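Local coordinates for protein peptidoglycan-N-acetylglucosamine deacetylase BC_1960 (Bacillus cereus, PDB 4L1G) that removes the acetyl group from N-acetylglucosamine residues of peptidoglycan, using a zinc ion, and also acts on soluble chitin and N-acetylchitooligomers, at residues 154-157 against 158-162; 130-133 against 134-138. All blocks are in the same frame, centred on the assembly; numbering follows the deposited sequence. Where two conformers were deposited one is given.

Contact 1 of 2, residues 154-157 against 158-162; sequences EEIL and NRLAG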
loop_
_atom_site.group_PDB
_atom_site.type_symbol
_atom_site.label_atom_id
_atom_site.label_comp_id
_atom_site.label_asym_id
_atom_site.label_seq_id
_atom_site.Cartn_x
_atom_site.Cartn_y
_atom_site.Cartn_z
ATOM N N GLU A 154 -4.110 -3.344 -13.831
ATOM C CA GLU A 154 -2.721 -3.483 -14.245
ATOM C C GLU A 154 -2.461 -2.732 -15.550
ATOM O O GLU A 154 -1.447 -2.044 -15.686
ATOM C CB GLU A 154 -2.365 -4.963 -14.402
ATOM C CG GLU A 154 -0.875 -5.247 -14.514
ATOM C CD GLU A 154 -0.194 -5.401 -13.163
ATOM O OE1 GLU A 154 0.878 -6.035 -13.119
ATOM O OE2 GLU A 154 -0.722 -4.892 -12.150
ATOM N N GLU A 155 -3.382 -2.864 -16.503
ATOM C CA GLU A 155 -3.263 -2.193 -17.794
ATOM C C GLU A 155 -3.266 -0.680 -17.638
ATOM O O GLU A 155 -2.467 0.020 -18.258
ATOM C CB GLU A 155 -4.400 -2.610 -18.729
ATOM C CG GLU A 155 -4.318 -4.044 -19.220
ATOM C CD GLU A 155 -5.547 -4.464 -20.005
ATOM O OE1 GLU A 155 -6.521 -3.680 -20.059
ATOM O OE2 GLU A 155 -5.541 -5.582 -20.567
ATOM N N ILE A 156 -4.175 -0.182 -16.808
ATOM C CA ILE A 156 -4.285 1.248 -16.550
ATOM C C ILE A 156 -3.004 1.799 -15.929
ATOM O O ILE A 156 -2.468 2.812 -16.382
ATOM C CB ILE A 156 -5.482 1.551 -15.625
ATOM C CG1 ILE A 156 -6.799 1.260 -16.352
ATOM C CG2 ILE A 156 -5.440 2.997 -15.146
ATOM C CD1 ILE A 156 -8.023 1.326 -15.464
ATOM N N LEU A 157 -2.510 1.117 -14.900
ATOM C CA LEU A 157 -1.319 1.560 -14.186
ATOM C C LEU A 157 -0.055 1.415 -15.028
ATOM O O LEU A 157 0.852 2.242 -14.941
ATOM C CB LEU A 157 -1.173 0.805 -12.862
ATOM C CG LEU A 157 -2.305 1.042 -11.861
ATOM C CD1 LEU A 157 -2.097 0.229 -10.595
ATOM C CD2 LEU A 157 -2.433 2.525 -11.542
ATOM N N ASN A 158 0.002 0.366 -15.843
ATOM C CA ASN A 158 1.130 0.167 -16.746
ATOM C C ASN A 158 1.260 1.323 -17.728
ATOM O O ASN A 158 2.359 1.809 -17.996
ATOM C CB ASN A 158 0.986 -1.152 -17.508
ATOM C CG ASN A 158 2.144 -1.410 -18.450
ATOM O OD1 ASN A 158 3.305 -1.217 -18.093
ATOM N ND2 ASN A 158 1.833 -1.837 -19.670
ATOM N N ARG A 159 0.123 1.765 -18.253
ATOM C CA ARG A 159 0.094 2.845 -19.228
ATOM C C ARG A 159 0.514 4.177 -18.608
ATOM O O ARG A 159 1.184 4.987 -19.249
ATOM C CB ARG A 159 -1.303 2.955 -19.844
ATOM C CG ARG A 159 -1.432 4.003 -20.937
ATOM C CD ARG A 159 -2.797 3.935 -21.604
ATOM N NE ARG A 159 -3.883 3.963 -20.626
ATOM C CZ ARG A 159 -4.409 5.077 -20.126
ATOM N NH1 ARG A 159 -3.948 6.261 -20.512
ATOM N NH2 ARG A 159 -5.393 5.007 -19.239
ATOM N N LEU A 160 0.127 4.394 -17.356
ATOM C CA LEU A 160 0.403 5.657 -16.678
ATOM C C LEU A 160 1.772 5.684 -16.002
ATOM O O LEU A 160 2.467 6.698 -16.040
ATOM C CB LEU A 160 -0.690 5.961 -15.651
ATOM C CG LEU A 160 -2.094 6.188 -16.210
ATOM C CD1 LEU A 160 -3.098 6.391 -15.087
ATOM C CD2 LEU A 160 -2.097 7.374 -17.159
ATOM N N ALA A 161 2.157 4.571 -15.384
ATOM C CA ALA A 161 3.388 4.523 -14.596
ATOM C C ALA A 161 4.595 4.043 -15.393
ATOM O O ALA A 161 5.733 4.353 -15.048
ATOM C CB ALA A 161 3.195 3.660 -13.355
ATOM N N GLY A 162 4.349 3.278 -16.451
ATOM C CA GLY A 162 5.425 2.792 -17.293
ATOM C C GLY A 162 5.885 1.391 -16.940
ATOM O O GLY A 162 6.872 0.899 -17.486
HETATM O O HOH W 1 -1.309 -1.220 -20.597
#
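Ile-156 and Leu-160, one helical turn apart, lie side by side and point the same way, with CG2 of Ile-156 4.1 Å from CD1 of Leu-160. The isoleucine brings this methyl forward because CG2 stands anti to its backbone N, while CG1 lies beside that N (chi1 -68°). Leu-160 brings its CG to 3.4 Å from the carbonyl O of Ile-156, and its far end meets Pro-115, Val-118 and Lys-119 of helix 115-123. Leu-157 turns to another side, toward Ala-111 and Ile-128; its carbonyl O takes its main bond from Ala-161 N at 2.7 Å and a weak second one from Leu-160 N. Ala-161 CB sits 3.2 Å from the same O and joins Leu-157 against Ile-128. On the solvent side, a water donates to Glu-155 O at 2.9 Å and accepts a weak bond from ND2 of Asn-158, whose CB rests against Glu-154 O. Arg-159 sets CB by Glu-155 O, its chain bent at chi3 (51°) so that the guanidinium turns back toward Ile-156. The i to i+4 backbone bonds, Asn-158 N to Glu-154 O among them, run to Gly-162, which leaves helical geometry with positive phi. This is the amphipathic C-terminal end of helix 143-161, an outer helix of the polysaccharide deacetylase (NodB homology) barrel, its apolar side packed on strand 127-130 and on helices 108-113 and 115-123.

Contact 2 of 2, residues 130-133 against 134-138; sequences NHTY and SHPNL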
loop_
_atom_site.group_PDB
_atom_site.type_symbol
_atom_site.label_atom_id
_atom_site.label_comp_id
_atom_site.label_asym_id
_atom_site.label_seq_id
_atom_site.Cartn_x
_atom_site.Cartn_y
_atom_site.Cartn_z
ATOM N N ASN A 130 -1.171 -2.550 -7.097
ATOM C CA ASN A 130 -2.501 -2.790 -7.647
ATOM C C ASN A 130 -3.522 -3.024 -6.532
ATOM O O ASN A 130 -3.400 -3.974 -5.765
ATOM C CB ASN A 130 -2.446 -3.999 -8.593
ATOM C CG ASN A 130 -3.728 -4.198 -9.389
ATOM O OD1 ASN A 130 -4.830 -3.934 -8.909
ATOM N ND2 ASN A 130 -3.582 -4.682 -10.617
ATOM N N HIS A 131 -4.539 -2.170 -6.455
ATOM C CA HIS A 131 -5.545 -2.273 -5.397
ATOM C C HIS A 131 -6.930 -2.642 -5.938
ATOM O O HIS A 131 -7.947 -2.327 -5.316
ATOM C CB HIS A 131 -5.619 -0.955 -4.620
ATOM C CG HIS A 131 -6.190 -1.093 -3.243
ATOM N ND1 HIS A 131 -5.787 -2.077 -2.364
ATOM C CD2 HIS A 131 -7.123 -0.363 -2.587
ATOM C CE1 HIS A 131 -6.452 -1.951 -1.230
ATOM N NE2 HIS A 131 -7.270 -0.920 -1.339
ATOM N N THR A 132 -6.948 -3.335 -7.077
ATOM C CA THR A 132 -8.158 -3.624 -7.866
ATOM C C THR A 132 -8.748 -2.372 -8.509
ATOM O O THR A 132 -8.285 -1.256 -8.271
ATOM C CB THR A 132 -9.285 -4.363 -7.085
ATOM O OG1 THR A 132 -10.016 -3.425 -6.282
ATOM C CG2 THR A 132 -8.726 -5.487 -6.219
ATOM N N TYR A 133 -9.778 -2.575 -9.326
ATOM C CA TYR A 133 -10.375 -1.492 -10.094
ATOM C C TYR A 133 -11.415 -0.698 -9.310
ATOM O O TYR A 133 -11.318 0.522 -9.211
ATOM C CB TYR A 133 -10.991 -2.027 -11.390
ATOM C CG TYR A 133 -11.604 -0.949 -12.251
ATOM C CD1 TYR A 133 -10.808 -0.133 -13.045
ATOM C CD2 TYR A 133 -12.979 -0.741 -12.268
ATOM C CE1 TYR A 133 -11.363 0.860 -13.834
ATOM C CE2 TYR A 133 -13.543 0.249 -13.055
ATOM C CZ TYR A 133 -12.729 1.045 -13.833
ATOM O OH TYR A 133 -13.283 2.032 -14.616
ATOM N N SER A 134 -12.409 -1.386 -8.758
ATOM C CA SER A 134 -13.515 -0.696 -8.095
ATOM C C SER A 134 -13.693 -1.093 -6.630
ATOM O O SER A 134 -14.781 -0.943 -6.071
ATOM C CB SER A 134 -14.822 -0.907 -8.865
ATOM O OG SER A 134 -15.117 -2.286 -9.000
ATOM N N HIS A 135 -12.625 -1.600 -6.022
ATOM C CA HIS A 135 -12.612 -1.914 -4.594
ATOM C C HIS A 135 -13.732 -2.861 -4.135
ATOM O O HIS A 135 -14.440 -2.555 -3.175
ATOM C CB HIS A 135 -12.681 -0.609 -3.789
ATOM C CG HIS A 135 -12.121 -0.713 -2.405
ATOM N ND1 HIS A 135 -12.899 -1.016 -1.308
ATOM C CD2 HIS A 135 -10.864 -0.533 -1.937
ATOM C CE1 HIS A 135 -12.142 -1.029 -0.225
ATOM N NE2 HIS A 135 -10.903 -0.739 -0.579
ATOM N N PRO A 136 -13.903 -4.014 -4.807
ATOM C CA PRO A 136 -14.937 -4.914 -4.295
ATOM C C PRO A 136 -14.367 -5.863 -3.248
ATOM O O PRO A 136 -13.148 -6.007 -3.150
ATOM C CB PRO A 136 -15.332 -5.705 -5.536
ATOM C CG PRO A 136 -14.054 -5.821 -6.296
ATOM C CD PRO A 136 -13.292 -4.537 -6.044
ATOM N N ASN A 137 -15.242 -6.496 -2.473
ATOM C CA ASN A 137 -14.830 -7.540 -1.546
ATOM C C ASN A 137 -14.529 -8.805 -2.336
ATOM O O ASN A 137 -15.446 -9.517 -2.746
ATOM C CB ASN A 137 -15.936 -7.804 -0.522
ATOM C CG ASN A 137 -15.521 -8.790 0.561
ATOM O OD1 ASN A 137 -14.566 -9.550 0.402
ATOM N ND2 ASN A 137 -16.254 -8.788 1.668
ATOM N N LEU A 138 -13.244 -9.082 -2.538
ATOM C CA LEU A 138 -12.812 -10.195 -3.379
ATOM C C LEU A 138 -13.283 -11.561 -2.886
ATOM O O LEU A 138 -13.368 -12.512 -3.665
ATOM C CB LEU A 138 -11.291 -10.189 -3.541
ATOM C CG LEU A 138 -10.748 -9.008 -4.343
ATOM C CD1 LEU A 138 -9.236 -9.103 -4.483
ATOM C CD2 LEU A 138 -11.422 -8.938 -5.710
#
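From Thr-132 to His-135 the backbone turns back on itself, bringing the two CA atoms within 5.8 Å, with positive phi at both residues. This is the zinc-binding H-x-x-x-H segment of the NodB homology fold, in the loop that follows strand 127-130; His-131 and His-135 are both zinc ligands, with Asp-81 as the third protein ligand. The two imidazoles converge obliquely, their planes at 60°, and NE2 of His-131 lies at the edge of the His-135 ring, 3.7 Å from its CD2. Each ring reaches the site with CG anti to the backbone N (chi1 -158° in His-131, -156° in His-135). His-131 ND1 gives a weak hydrogen bond to Arg-169 O, which would help fix the rotation of that ring, and Tyr-172 meets His-135 edge-to-face. In the turn between the two histidines, Thr-132 ties the backbone together. Its hydroxyl donates to His-131 O, in the carbonyl plane on a lone pair, and accepts a weak bond from His-135 N at 3.2 Å; CD of Pro-136 closes on the same OG1 at 3.5 Å. Tyr-133 and Ser-134 both point their amides at OE1 of Gln-149, while the tyrosine hydroxyl bonds Glu-112 and its ring receives Lys-152 in a cation-pi contact. The strand exit is held by an Asx turn, in which Thr-132 N donates to Asn-130 OD1 at 2.9 Å. Both buried, Thr-132 and Leu-138 meet tip to tip, CG2 of the threonine 4.0 Å from CD1 of the leucine.

Contact 2 precedes contact 1 in the chain, and helix 143-161 brings the chain back past the zinc loop; their centres are about 16 Å apart. Three pairs join them: OE2 of Glu-154 and ND2 of Asn-130, 3.3 Å apart in a probable hydrogen bond; CD1 of Ile-156 against CE1 of Tyr-133 at 3.7 Å; and CD1 of Leu-157 near CA of Asn-130. Contact 2 carries the metal site itself, the side chain of His-131 about 3 Å from that of Asp-80, the predicted proton acceptor, and that of His-135 about 4 Å from a bound acetate ion. Contact 1 lies farther from the metal, the Leu-157 side chain about 7 Å from that of His-131.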